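Local coordinates for aspartokinase (Arabidopsis thaliana, PDB 2CDQ), which catalyses the ATP-dependent phosphorylation of L-aspartate to 4-phospho-L-aspartate, the first step towards lysine, threonine, methionine and isoleucine, at residues 173-177 and 191-195; 176-182 and 218-224; 238-242 and 298-304. All blocks are in the same frame, centred on the assembly; numbering follows the deposited sequence.

Interaction 1 of 3, residues 173-177 and 191-195; sequences EIGFI and TYPAV
A loop can lie flush against the first turn of a helix when one of its residues lacks a side chain, as 173-177 on 191-195 illustrates. Backbone first: 191-195 is helical, closed by V195 N to T191 O at 2.9 Å, while the loop runs through I174 (phi/psi -108/4) and G175 (107/27) to extended F176 and I177. The CA atoms approach to 5.1 Å for G175 and V195 and 5.2 Å for F176 and T191. At G175 a CB would lie 2.9 Å from A194 CB and press on the preceding carbonyl, so both the angles and the neighbour call for glycine. Polar contacts centre on T191 (chi1 m): I177 N donates to T191 OG1 at 2.8 Å, and T191 CA makes a CA-H...O contact of 3.4 Å with G175 O. V195 (chi1 t) sets its CG2 methyl in close van der Waals contact with the carbonyl G175 O, at 3.2 Å; its apolar contact is with F176 CD1, 4.0 Å from V195 CG2. F176, its CA-to-CB bond directed away from the helix, still has T191 CG2 over one ring face. The loop entering strand 177-178 lies on the first turn of helix 191-205, the helix of the beta-alpha-beta unit 177-178, 191-205, 209-219; I177 and L188 are joined by a backbone hydrogen bond, and F176 packs on helix 232-244.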
ATOM      1  N   GLU A 173     -34.134 -22.672   6.840  1.00 65.13           N
ATOM      2  CA  GLU A 173     -34.962 -23.879   6.817  1.00 65.29           C
ATOM      3  C   GLU A 173     -35.081 -24.486   5.409  1.00 65.09           C
ATOM      4  O   GLU A 173     -35.566 -25.607   5.260  1.00 65.30           O
ATOM      5  CB  GLU A 173     -36.348 -23.580   7.411  1.00 65.46           C
ATOM      6  CG  GLU A 173     -37.006 -24.746   8.162  1.00 66.76           C
ATOM      7  CD  GLU A 173     -37.898 -25.625   7.274  1.00 68.85           C
ATOM      8  OE1 GLU A 173     -38.459 -25.111   6.267  1.00 69.61           O
ATOM      9  OE2 GLU A 173     -38.044 -26.834   7.590  1.00 68.85           O
ATOM     10  N   ILE A 174     -34.620 -23.767   4.386  1.00 64.91           N
ATOM     11  CA  ILE A 174     -34.753 -24.244   2.997  1.00 64.79           C
ATOM     12  C   ILE A 174     -33.451 -24.705   2.317  1.00 64.81           C
ATOM     13  O   ILE A 174     -33.452 -25.051   1.127  1.00 64.88           O
ATOM     14  CB  ILE A 174     -35.490 -23.222   2.086  1.00 64.71           C
ATOM     15  CG1 ILE A 174     -34.689 -21.921   1.948  1.00 64.60           C
ATOM     16  CG2 ILE A 174     -36.891 -22.965   2.616  1.00 65.02           C
ATOM     17  CD1 ILE A 174     -35.102 -21.065   0.765  1.00 64.51           C
ATOM     18  N   GLY A 175     -32.350 -24.711   3.062  1.00 64.71           N
ATOM     19  CA  GLY A 175     -31.090 -25.192   2.512  1.00 64.70           C
ATOM     20  C   GLY A 175     -30.045 -24.131   2.210  1.00 64.75           C
ATOM     21  O   GLY A 175     -29.215 -24.314   1.316  1.00 64.80           O
ATOM     22  N   PHE A 176     -30.092 -23.014   2.935  1.00 64.70           N
ATOM     23  CA  PHE A 176     -28.959 -22.099   2.978  1.00 64.42           C
ATOM     24  C   PHE A 176     -27.990 -22.682   3.998  1.00 64.85           C
ATOM     25  O   PHE A 176     -28.178 -22.532   5.210  1.00 64.87           O
ATOM     26  CB  PHE A 176     -29.391 -20.666   3.342  1.00 64.02           C
ATOM     27  CG  PHE A 176     -29.560 -19.762   2.147  1.00 62.41           C
ATOM     28  CD1 PHE A 176     -30.720 -19.802   1.380  1.00 61.06           C
ATOM     29  CD2 PHE A 176     -28.550 -18.873   1.784  1.00 61.55           C
ATOM     30  CE1 PHE A 176     -30.872 -18.972   0.265  1.00 60.38           C
ATOM     31  CE2 PHE A 176     -28.691 -18.038   0.668  1.00 60.70           C
ATOM     32  CZ  PHE A 176     -29.852 -18.089  -0.090  1.00 60.17           C
ATOM     33  N   ILE A 177     -26.978 -23.387   3.493  1.00 65.35           N
ATOM     34  CA  ILE A 177     -26.008 -24.080   4.346  1.00 65.93           C
ATOM     35  C   ILE A 177     -24.721 -23.259   4.457  1.00 66.20           C
ATOM     36  O   ILE A 177     -24.177 -22.795   3.450  1.00 66.22           O
ATOM     37  CB  ILE A 177     -25.713 -25.527   3.844  1.00 66.01           C
ATOM     38  CG1 ILE A 177     -27.001 -26.235   3.375  1.00 66.33           C
ATOM     39  CG2 ILE A 177     -24.973 -26.342   4.916  1.00 65.98           C
ATOM     40  CD1 ILE A 177     -28.086 -26.436   4.452  1.00 66.79           C
ATOM     41  N   THR A 191     -25.410 -25.656  -0.883  1.00 68.02           N
ATOM     42  CA  THR A 191     -26.569 -24.768  -0.838  1.00 67.95           C
ATOM     43  C   THR A 191     -27.341 -24.753  -2.160  1.00 68.05           C
ATOM     44  O   THR A 191     -28.572 -24.828  -2.154  1.00 68.10           O
ATOM     45  CB  THR A 191     -26.155 -23.324  -0.394  1.00 67.95           C
ATOM     46  OG1 THR A 191     -25.795 -23.331   0.994  1.00 67.64           O
ATOM     47  CG2 THR A 191     -27.280 -22.314  -0.603  1.00 67.78           C
ATOM     48  N   TYR A 192     -26.627 -24.674  -3.283  1.00 68.21           N
ATOM     49  CA  TYR A 192     -27.277 -24.563  -4.599  1.00 68.59           C
ATOM     50  C   TYR A 192     -28.213 -25.735  -4.945  1.00 68.73           C
ATOM     51  O   TYR A 192     -29.370 -25.503  -5.314  1.00 68.66           O
ATOM     52  CB  TYR A 192     -26.258 -24.311  -5.722  1.00 68.66           C
ATOM     53  CG  TYR A 192     -25.393 -23.097  -5.486  1.00 68.94           C
ATOM     54  CD1 TYR A 192     -24.048 -23.236  -5.155  1.00 69.40           C
ATOM     55  CD2 TYR A 192     -25.923 -21.809  -5.573  1.00 69.23           C
ATOM     56  CE1 TYR A 192     -23.243 -22.125  -4.925  1.00 69.95           C
ATOM     57  CE2 TYR A 192     -25.129 -20.687  -5.340  1.00 69.67           C
ATOM     58  CZ  TYR A 192     -23.788 -20.854  -5.017  1.00 70.05           C
ATOM     59  OH  TYR A 192     -22.985 -19.758  -4.787  1.00 70.30           O
ATOM     60  N   PRO A 193     -27.724 -26.992  -4.835  1.00 68.95           N
ATOM     61  CA  PRO A 193     -28.619 -28.133  -5.086  1.00 69.04           C
ATOM     62  C   PRO A 193     -29.772 -28.259  -4.077  1.00 69.07           C
ATOM     63  O   PRO A 193     -30.891 -28.616  -4.472  1.00 69.08           O
ATOM     64  CB  PRO A 193     -27.684 -29.347  -4.991  1.00 68.93           C
ATOM     65  CG  PRO A 193     -26.303 -28.788  -5.181  1.00 68.98           C
ATOM     66  CD  PRO A 193     -26.356 -27.447  -4.525  1.00 68.98           C
ATOM     67  N   ALA A 194     -29.500 -27.959  -2.801  1.00 69.02           N
ATOM     68  CA  ALA A 194     -30.502 -28.073  -1.735  1.00 68.99           C
ATOM     69  C   ALA A 194     -31.647 -27.083  -1.909  1.00 69.08           C
ATOM     70  O   ALA A 194     -32.815 -27.434  -1.722  1.00 69.14           O
ATOM     71  CB  ALA A 194     -29.854 -27.898  -0.370  1.00 68.86           C
ATOM     72  N   VAL A 195     -31.302 -25.850  -2.273  1.00 69.25           N
ATOM     73  CA  VAL A 195     -32.276 -24.769  -2.420  1.00 69.37           C
ATOM     74  C   VAL A 195     -33.124 -24.926  -3.685  1.00 69.61           C
ATOM     75  O   VAL A 195     -34.347 -24.749  -3.639  1.00 69.55           O
ATOM     76  CB  VAL A 195     -31.587 -23.377  -2.352  1.00 69.27           C
ATOM     77  CG1 VAL A 195     -32.479 -22.274  -2.924  1.00 69.00           C
ATOM     78  CG2 VAL A 195     -31.202 -23.063  -0.914  1.00 68.90           C
TER

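Interaction 2 of 3, residues 176-182 and 218-224; sequences FITTDDF and KGWKTGA
The two-residue strand 177-178 runs parallel to 218-219, the end of strand 209-219. I177 pairs with K218 (CA-CA 5.2 Å) and T178 with G219 (4.7 Å). The ladder is regular: K218 N donates to F176 O at 2.9 Å, T178 N to K218 O at 2.8 Å and W220 N to T178 O at 2.8 Å. Beyond it, 219-224 forms the hairpin loop that leads to antiparallel strand 225-227, with G219 N bonded to A224 O at 3.0 Å and G223 at positive phi (69/7). Among the side chains, D180 (chi1 m) points into this loop. D180 OD1 accepts hydrogen bonds from T222 N at 2.8 Å and from T222 OG1 (chi1 p) at a very short 2.4 Å; K221 N lies 3.3 Å from both D180 OD1 and D180 OD2, two weak bonds. A CB on G219 would fall 2.4 Å from D180 OD1, so glycine is needed for the carboxylate to sit there. I177 (m, m) and K218 share one sheet face, though the end of K218 leads away. From the loop that follows, W220 CE3 touches I177 CG2 at 3.8 Å. F182 (chi1 m) brings A224 CB to its ring edge, 4.1 Å from F182 CE1. Chemically, the D180 carboxylate takes hydrogen bonds from T222 N, T222 OG1 and, weakly, K221 N, tying the loop after strand 177-178 to the turn that follows strand 209-219.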
ATOM      1  N   PHE A 176     -30.092 -23.014   2.935  1.00 64.70           N
ATOM      2  CA  PHE A 176     -28.959 -22.099   2.978  1.00 64.42           C
ATOM      3  C   PHE A 176     -27.990 -22.682   3.998  1.00 64.85           C
ATOM      4  O   PHE A 176     -28.178 -22.532   5.210  1.00 64.87           O
ATOM      5  CB  PHE A 176     -29.391 -20.666   3.342  1.00 64.02           C
ATOM      6  CG  PHE A 176     -29.560 -19.762   2.147  1.00 62.41           C
ATOM      7  CD1 PHE A 176     -30.720 -19.802   1.380  1.00 61.06           C
ATOM      8  CD2 PHE A 176     -28.550 -18.873   1.784  1.00 61.55           C
ATOM      9  CE1 PHE A 176     -30.872 -18.972   0.265  1.00 60.38           C
ATOM     10  CE2 PHE A 176     -28.691 -18.038   0.668  1.00 60.70           C
ATOM     11  CZ  PHE A 176     -29.852 -18.089  -0.090  1.00 60.17           C
ATOM     12  N   ILE A 177     -26.978 -23.387   3.493  1.00 65.35           N
ATOM     13  CA  ILE A 177     -26.008 -24.080   4.346  1.00 65.93           C
ATOM     14  C   ILE A 177     -24.721 -23.259   4.457  1.00 66.20           C
ATOM     15  O   ILE A 177     -24.177 -22.795   3.450  1.00 66.22           O
ATOM     16  CB  ILE A 177     -25.713 -25.527   3.844  1.00 66.01           C
ATOM     17  CG1 ILE A 177     -27.001 -26.235   3.375  1.00 66.33           C
ATOM     18  CG2 ILE A 177     -24.973 -26.342   4.916  1.00 65.98           C
ATOM     19  CD1 ILE A 177     -28.086 -26.436   4.452  1.00 66.79           C
ATOM     20  N   THR A 178     -24.239 -23.107   5.689  1.00 66.57           N
ATOM     21  CA  THR A 178     -23.233 -22.105   6.019  1.00 66.91           C
ATOM     22  C   THR A 178     -22.172 -22.598   7.010  1.00 67.25           C
ATOM     23  O   THR A 178     -22.408 -23.552   7.756  1.00 67.38           O
ATOM     24  CB  THR A 178     -23.943 -20.860   6.577  1.00 66.88           C
ATOM     25  OG1 THR A 178     -24.421 -20.067   5.485  1.00 67.40           O
ATOM     26  CG2 THR A 178     -23.024 -20.028   7.404  1.00 66.67           C
ATOM     27  N   THR A 179     -21.004 -21.948   7.004  1.00 67.59           N
ATOM     28  CA  THR A 179     -19.974 -22.176   8.031  1.00 67.82           C
ATOM     29  C   THR A 179     -20.447 -21.648   9.381  1.00 68.19           C
ATOM     30  O   THR A 179     -21.342 -20.810   9.452  1.00 68.21           O
ATOM     31  CB  THR A 179     -18.609 -21.520   7.682  1.00 67.68           C
ATOM     32  OG1 THR A 179     -18.740 -20.091   7.656  1.00 67.40           O
ATOM     33  CG2 THR A 179     -18.084 -22.020   6.342  1.00 67.45           C
ATOM     34  N   ASP A 180     -19.837 -22.131  10.455  1.00 68.72           N
ATOM     35  CA  ASP A 180     -20.331 -21.814  11.786  1.00 69.35           C
ATOM     36  C   ASP A 180     -19.644 -20.610  12.442  1.00 69.82           C
ATOM     37  O   ASP A 180     -19.620 -20.509  13.671  1.00 69.94           O
ATOM     38  CB  ASP A 180     -20.299 -23.059  12.680  1.00 69.36           C
ATOM     39  CG  ASP A 180     -21.045 -24.236  12.067  1.00 69.59           C
ATOM     40  OD1 ASP A 180     -22.160 -24.543  12.528  1.00 69.51           O
ATOM     41  OD2 ASP A 180     -20.523 -24.850  11.113  1.00 69.99           O
ATOM     42  N   ASP A 181     -19.090 -19.702  11.635  1.00 70.40           N
ATOM     43  CA  ASP A 181     -18.631 -18.407  12.160  1.00 71.03           C
ATOM     44  C   ASP A 181     -19.744 -17.389  11.977  1.00 71.22           C
ATOM     45  O   ASP A 181     -20.223 -17.171  10.864  1.00 71.24           O
ATOM     46  CB  ASP A 181     -17.300 -17.926  11.554  1.00 71.13           C
ATOM     47  CG  ASP A 181     -17.010 -18.533  10.200  1.00 71.84           C
ATOM     48  OD1 ASP A 181     -16.589 -19.708  10.152  1.00 72.46           O
ATOM     49  OD2 ASP A 181     -17.176 -17.827   9.185  1.00 72.79           O
ATOM     50  N   PHE A 182     -20.142 -16.766  13.080  1.00 71.45           N
ATOM     51  CA  PHE A 182     -21.468 -16.169  13.169  1.00 71.84           C
ATOM     52  C   PHE A 182     -21.712 -14.816  12.473  1.00 72.12           C
ATOM     53  O   PHE A 182     -22.581 -14.704  11.602  1.00 72.32           O
ATOM     54  CB  PHE A 182     -21.987 -16.228  14.609  1.00 71.74           C
ATOM     55  CG  PHE A 182     -22.416 -17.604  15.015  1.00 71.92           C
ATOM     56  CD1 PHE A 182     -23.667 -18.095  14.637  1.00 71.95           C
ATOM     57  CD2 PHE A 182     -21.559 -18.433  15.729  1.00 71.72           C
ATOM     58  CE1 PHE A 182     -24.065 -19.384  14.985  1.00 71.46           C
ATOM     59  CE2 PHE A 182     -21.950 -19.719  16.084  1.00 71.19           C
ATOM     60  CZ  PHE A 182     -23.203 -20.195  15.708  1.00 71.27           C
ATOM     61  N   LYS A 218     -27.954 -21.342   7.815  1.00 67.56           N
ATOM     62  CA  LYS A 218     -27.854 -22.343   8.878  1.00 68.37           C
ATOM     63  C   LYS A 218     -26.463 -22.972   8.910  1.00 68.76           C
ATOM     64  O   LYS A 218     -25.958 -23.445   7.880  1.00 68.87           O
ATOM     65  CB  LYS A 218     -28.932 -23.426   8.714  1.00 68.47           C
ATOM     66  CG  LYS A 218     -29.099 -24.336   9.939  1.00 69.09           C
ATOM     67  CD  LYS A 218     -30.358 -25.202   9.863  1.00 70.16           C
ATOM     68  CE  LYS A 218     -30.140 -26.445   9.011  1.00 71.00           C
ATOM     69  NZ  LYS A 218     -31.370 -27.281   8.940  1.00 71.66           N
ATOM     70  N   GLY A 219     -25.854 -22.968  10.096  1.00 69.13           N
ATOM     71  CA  GLY A 219     -24.531 -23.555  10.299  1.00 69.67           C
ATOM     72  C   GLY A 219     -24.513 -25.044  10.010  1.00 70.04           C
ATOM     73  O   GLY A 219     -25.477 -25.749  10.312  1.00 70.14           O
ATOM     74  N   TRP A 220     -23.417 -25.519   9.417  1.00 70.28           N
ATOM     75  CA  TRP A 220     -23.271 -26.928   9.050  1.00 70.51           C
ATOM     76  C   TRP A 220     -23.287 -27.847  10.276  1.00 70.03           C
ATOM     77  O   TRP A 220     -24.078 -28.791  10.330  1.00 70.04           O
ATOM     78  CB  TRP A 220     -22.007 -27.131   8.195  1.00 71.02           C
ATOM     79  CG  TRP A 220     -21.693 -28.562   7.746  1.00 72.99           C
ATOM     80  CD1 TRP A 220     -20.477 -29.191   7.830  1.00 74.21           C
ATOM     81  CD2 TRP A 220     -22.593 -29.516   7.138  1.00 74.90           C
ATOM     82  NE1 TRP A 220     -20.563 -30.467   7.320  1.00 75.10           N
ATOM     83  CE2 TRP A 220     -21.846 -30.695   6.891  1.00 75.41           C
ATOM     84  CE3 TRP A 220     -23.956 -29.491   6.785  1.00 75.65           C
ATOM     85  CZ2 TRP A 220     -22.416 -31.842   6.303  1.00 75.83           C
ATOM     86  CZ3 TRP A 220     -24.524 -30.638   6.200  1.00 75.82           C
ATOM     87  CH2 TRP A 220     -23.749 -31.792   5.966  1.00 75.95           C
ATOM     88  N   LYS A 221     -22.449 -27.553  11.268  1.00 69.43           N
ATOM     89  CA  LYS A 221     -22.304 -28.440  12.427  1.00 68.84           C
ATOM     90  C   LYS A 221     -22.946 -27.951  13.737  1.00 68.17           C
ATOM     91  O   LYS A 221     -22.963 -28.682  14.730  1.00 68.15           O
ATOM     92  CB  LYS A 221     -20.836 -28.854  12.627  1.00 69.02           C
ATOM     93  CG  LYS A 221     -19.827 -27.709  12.769  1.00 69.72           C
ATOM     94  CD  LYS A 221     -18.391 -28.200  12.537  1.00 70.78           C
ATOM     95  CE  LYS A 221     -17.950 -29.213  13.602  1.00 71.16           C
ATOM     96  NZ  LYS A 221     -16.670 -29.893  13.263  1.00 71.11           N
ATOM     97  N   THR A 222     -23.482 -26.734  13.738  1.00 67.38           N
ATOM     98  CA  THR A 222     -24.239 -26.237  14.894  1.00 66.61           C
ATOM     99  C   THR A 222     -25.738 -26.366  14.664  1.00 66.06           C
ATOM    100  O   THR A 222     -26.511 -26.502  15.616  1.00 65.90           O
ATOM    101  CB  THR A 222     -23.937 -24.756  15.219  1.00 66.65           C
ATOM    102  OG1 THR A 222     -23.936 -23.990  14.006  1.00 66.62           O
ATOM    103  CG2 THR A 222     -22.594 -24.608  15.922  1.00 66.32           C
ATOM    104  N   GLY A 223     -26.136 -26.313  13.394  1.00 65.48           N
ATOM    105  CA  GLY A 223     -27.547 -26.266  13.011  1.00 64.68           C
ATOM    106  C   GLY A 223     -28.193 -24.946  13.389  1.00 64.12           C
ATOM    107  O   GLY A 223     -29.402 -24.786  13.248  1.00 64.10           O
ATOM    108  N   ALA A 224     -27.372 -24.001  13.853  1.00 63.62           N
ATOM    109  CA  ALA A 224     -27.833 -22.729  14.412  1.00 63.17           C
ATOM    110  C   ALA A 224     -27.965 -21.608  13.367  1.00 62.85           C
ATOM    111  O   ALA A 224     -27.262 -21.600  12.348  1.00 62.75           O
ATOM    112  CB  ALA A 224     -26.915 -22.296  15.559  1.00 63.03           C
TER

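Interaction 3 of 3, residues 238-242 and 298-304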
ATOM      1  N   THR A 238     -28.589 -13.290  -5.186  1.00 55.72           N
ATOM      2  CA  THR A 238     -27.697 -13.849  -6.211  1.00 55.87           C
ATOM      3  C   THR A 238     -27.510 -15.359  -6.059  1.00 56.33           C
ATOM      4  O   THR A 238     -27.439 -16.082  -7.054  1.00 56.35           O
ATOM      5  CB  THR A 238     -26.321 -13.176  -6.208  1.00 55.56           C
ATOM      6  OG1 THR A 238     -25.751 -13.274  -4.900  1.00 55.25           O
ATOM      7  CG2 THR A 238     -26.435 -11.714  -6.609  1.00 55.25           C
ATOM      8  N   THR A 239     -27.428 -15.823  -4.811  1.00 56.74           N
ATOM      9  CA  THR A 239     -27.364 -17.249  -4.512  1.00 57.15           C
ATOM     10  C   THR A 239     -28.562 -17.975  -5.128  1.00 57.46           C
ATOM     11  O   THR A 239     -28.386 -18.887  -5.935  1.00 57.60           O
ATOM     12  CB  THR A 239     -27.288 -17.497  -2.991  1.00 57.18           C
ATOM     13  OG1 THR A 239     -26.135 -16.829  -2.464  1.00 57.46           O
ATOM     14  CG2 THR A 239     -27.196 -18.987  -2.674  1.00 57.17           C
ATOM     15  N   ILE A 240     -29.771 -17.547  -4.767  1.00 57.95           N
ATOM     16  CA  ILE A 240     -31.003 -18.082  -5.355  1.00 58.34           C
ATOM     17  C   ILE A 240     -30.964 -18.040  -6.889  1.00 59.02           C
ATOM     18  O   ILE A 240     -31.380 -18.993  -7.555  1.00 59.26           O
ATOM     19  CB  ILE A 240     -32.253 -17.350  -4.810  1.00 58.07           C
ATOM     20  CG1 ILE A 240     -32.453 -17.690  -3.333  1.00 57.59           C
ATOM     21  CG2 ILE A 240     -33.498 -17.728  -5.601  1.00 57.83           C
ATOM     22  CD1 ILE A 240     -33.331 -16.705  -2.603  1.00 58.06           C
ATOM     23  N   GLY A 241     -30.443 -16.945  -7.436  1.00 59.71           N
ATOM     24  CA  GLY A 241     -30.263 -16.794  -8.880  1.00 60.64           C
ATOM     25  C   GLY A 241     -29.462 -17.923  -9.504  1.00 61.28           C
ATOM     26  O   GLY A 241     -29.935 -18.568 -10.447  1.00 61.46           O
ATOM     27  N   LYS A 242     -28.259 -18.162  -8.972  1.00 61.73           N
ATOM     28  CA  LYS A 242     -27.376 -19.240  -9.439  1.00 62.31           C
ATOM     29  C   LYS A 242     -28.008 -20.622  -9.246  1.00 62.80           C
ATOM     30  O   LYS A 242     -27.929 -21.479 -10.130  1.00 62.79           O
ATOM     31  CB  LYS A 242     -26.008 -19.172  -8.741  1.00 62.17           C
ATOM     32  CG  LYS A 242     -25.030 -20.286  -9.139  1.00 62.49           C
ATOM     33  CD  LYS A 242     -23.630 -20.056  -8.564  1.00 62.87           C
ATOM     34  CE  LYS A 242     -22.594 -21.024  -9.155  1.00 63.00           C
ATOM     35  NZ  LYS A 242     -22.422 -22.275  -8.356  1.00 62.79           N
ATOM     36  N   PRO A 298     -21.695 -15.286  -6.682  1.00 69.80           N
ATOM     37  CA  PRO A 298     -22.592 -16.309  -7.243  1.00 69.64           C
ATOM     38  C   PRO A 298     -23.159 -15.937  -8.614  1.00 69.57           C
ATOM     39  O   PRO A 298     -23.431 -16.825  -9.418  1.00 69.61           O
ATOM     40  CB  PRO A 298     -23.727 -16.392  -6.217  1.00 69.55           C
ATOM     41  CG  PRO A 298     -23.143 -15.871  -4.970  1.00 69.52           C
ATOM     42  CD  PRO A 298     -22.194 -14.799  -5.383  1.00 69.62           C
ATOM     43  N   ALA A 299     -23.329 -14.642  -8.876  1.00 69.52           N
ATOM     44  CA  ALA A 299     -23.828 -14.180 -10.172  1.00 69.49           C
ATOM     45  C   ALA A 299     -22.719 -14.199 -11.214  1.00 69.59           C
ATOM     46  O   ALA A 299     -22.974 -14.467 -12.392  1.00 69.59           O
ATOM     47  CB  ALA A 299     -24.429 -12.789 -10.059  1.00 69.44           C
ATOM     48  N   ARG A 300     -21.493 -13.911 -10.774  1.00 69.64           N
ATOM     49  CA  ARG A 300     -20.326 -13.947 -11.654  1.00 69.52           C
ATOM     50  C   ARG A 300     -20.097 -15.365 -12.171  1.00 69.24           C
ATOM     51  O   ARG A 300     -20.058 -15.584 -13.385  1.00 69.04           O
ATOM     52  CB  ARG A 300     -19.070 -13.425 -10.941  1.00 69.67           C
ATOM     53  CG  ARG A 300     -19.004 -11.906 -10.763  1.00 70.27           C
ATOM     54  CD  ARG A 300     -17.646 -11.466 -10.197  1.00 71.15           C
ATOM     55  NE  ARG A 300     -16.613 -11.358 -11.230  1.00 71.90           N
ATOM     56  CZ  ARG A 300     -15.924 -10.251 -11.507  1.00 72.07           C
ATOM     57  NH1 ARG A 300     -16.131  -9.134 -10.820  1.00 72.40           N
ATOM     58  NH2 ARG A 300     -15.010 -10.264 -12.468  1.00 71.75           N
ATOM     59  N   GLU A 301     -19.973 -16.320 -11.246  1.00 69.02           N
ATOM     60  CA  GLU A 301     -19.700 -17.713 -11.609  1.00 68.97           C
ATOM     61  C   GLU A 301     -20.904 -18.403 -12.257  1.00 68.79           C
ATOM     62  O   GLU A 301     -20.737 -19.281 -13.109  1.00 68.87           O
ATOM     63  CB  GLU A 301     -19.155 -18.515 -10.415  1.00 68.94           C
ATOM     64  CG  GLU A 301     -20.051 -18.548  -9.181  1.00 69.53           C
ATOM     65  CD  GLU A 301     -19.308 -18.909  -7.893  1.00 69.99           C
ATOM     66  OE1 GLU A 301     -19.983 -19.088  -6.850  1.00 70.04           O
ATOM     67  OE2 GLU A 301     -18.059 -19.007  -7.915  1.00 69.97           O
ATOM     68  N   GLY A 302     -22.109 -17.986 -11.868  1.00 68.49           N
ATOM     69  CA  GLY A 302     -23.333 -18.480 -12.498  1.00 68.03           C
ATOM     70  C   GLY A 302     -23.628 -17.801 -13.827  1.00 67.82           C
ATOM     71  O   GLY A 302     -24.528 -18.225 -14.556  1.00 67.87           O
ATOM     72  N   GLU A 303     -22.865 -16.747 -14.130  1.00 67.48           N
ATOM     73  CA  GLU A 303     -23.015 -15.946 -15.357  1.00 67.14           C
ATOM     74  C   GLU A 303     -24.433 -15.413 -15.566  1.00 66.58           C
ATOM     75  O   GLU A 303     -25.070 -15.665 -16.593  1.00 66.76           O
ATOM     76  CB  GLU A 303     -22.507 -16.705 -16.586  1.00 67.32           C
ATOM     77  CG  GLU A 303     -20.998 -16.852 -16.608  1.00 68.54           C
ATOM     78  CD  GLU A 303     -20.479 -17.266 -17.962  1.00 70.20           C
ATOM     79  OE1 GLU A 303     -20.034 -16.373 -18.716  1.00 71.35           O
ATOM     80  OE2 GLU A 303     -20.526 -18.477 -18.278  1.00 70.71           O
ATOM     81  N   ILE A 304     -24.906 -14.672 -14.567  1.00 65.81           N
ATOM     82  CA  ILE A 304     -26.244 -14.086 -14.557  1.00 64.83           C
ATOM     83  C   ILE A 304     -26.112 -12.583 -14.311  1.00 64.43           C
ATOM     84  O   ILE A 304     -25.565 -12.170 -13.279  1.00 64.45           O
ATOM     85  CB  ILE A 304     -27.105 -14.682 -13.421  1.00 64.70           C
ATOM     86  CG1 ILE A 304     -27.009 -16.208 -13.399  1.00 64.31           C
ATOM     87  CG2 ILE A 304     -28.552 -14.227 -13.538  1.00 64.57           C
ATOM     88  CD1 ILE A 304     -27.316 -16.807 -12.053  1.00 63.72           C
TER
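A long side chain can be laid across a neighbouring helix where that helix carries a glycine, and 238-242 against 298-304 is a worked case. The axes of helices 238-242 and 298-302 come within 8.6 Å at an angle of 21°. T238 packs against P298 and A299. It adopts chi1 p, which sets its OG1 3.7 Å from P298 CG and its CG2 4.1 Å from A299 CB; the hydroxyl itself is engaged by S295 O and L235 O. T239 (m) directs its CA-to-CB bond away, yet OG1 still lies 4.0 Å from P298 CG, while it bonds to L235 O. K242 is extended through chi1 to chi3, all t, so that its methylenes run across the other helix: CD lies 3.3 Å from P298 O and CE 3.5 Å from E301 CG. E301 (chi1 p) swings its carboxylate towards K242, but OE1 remains 4.3 Å from K242 NZ, beyond a salt bridge; NZ also has a long, weak ion pair with E189. The backbones come close at G302, its CA 5.1 Å from K242 CA, and K242 CE lies 4.1 Å from G302 N; a CB there would lie 3.2 Å from K242 CG and clash with P298 O. The helix then ends in a Schellman motif, E303 at positive phi. This reversal brings I304 (m, t) back, its CD1 3.5 Å from both G241 C and K242 N. T238, A299 and I304 all touch I249 of strand 248-253, and Y192 of helix 191-205 packs on P298 and E301 and forms a cation-pi pair with K242.

Interactions 1 and 2 share F176 and I177: the same few residues meet the start of helix 191-205 and the end of strand 209-219, and their centres lie 12 Å apart. Interaction 3 meets both through other side chains. Y192, which takes no part in interaction 1 itself, reaches K242 with CE1 3.5 Å from NZ, and F176 CE2 lies 3.8 Å from T239 CG2. All three belong to the amino acid kinase domain, near its active site: the F176 side chain is about 11 Å from those of E148, which binds substrate, and K32, an inferred ATP ligand; the T238 side chain is about 8 Å from that of K32, and the side chains of F176 and T238 are each about 12 Å from a bound lysine.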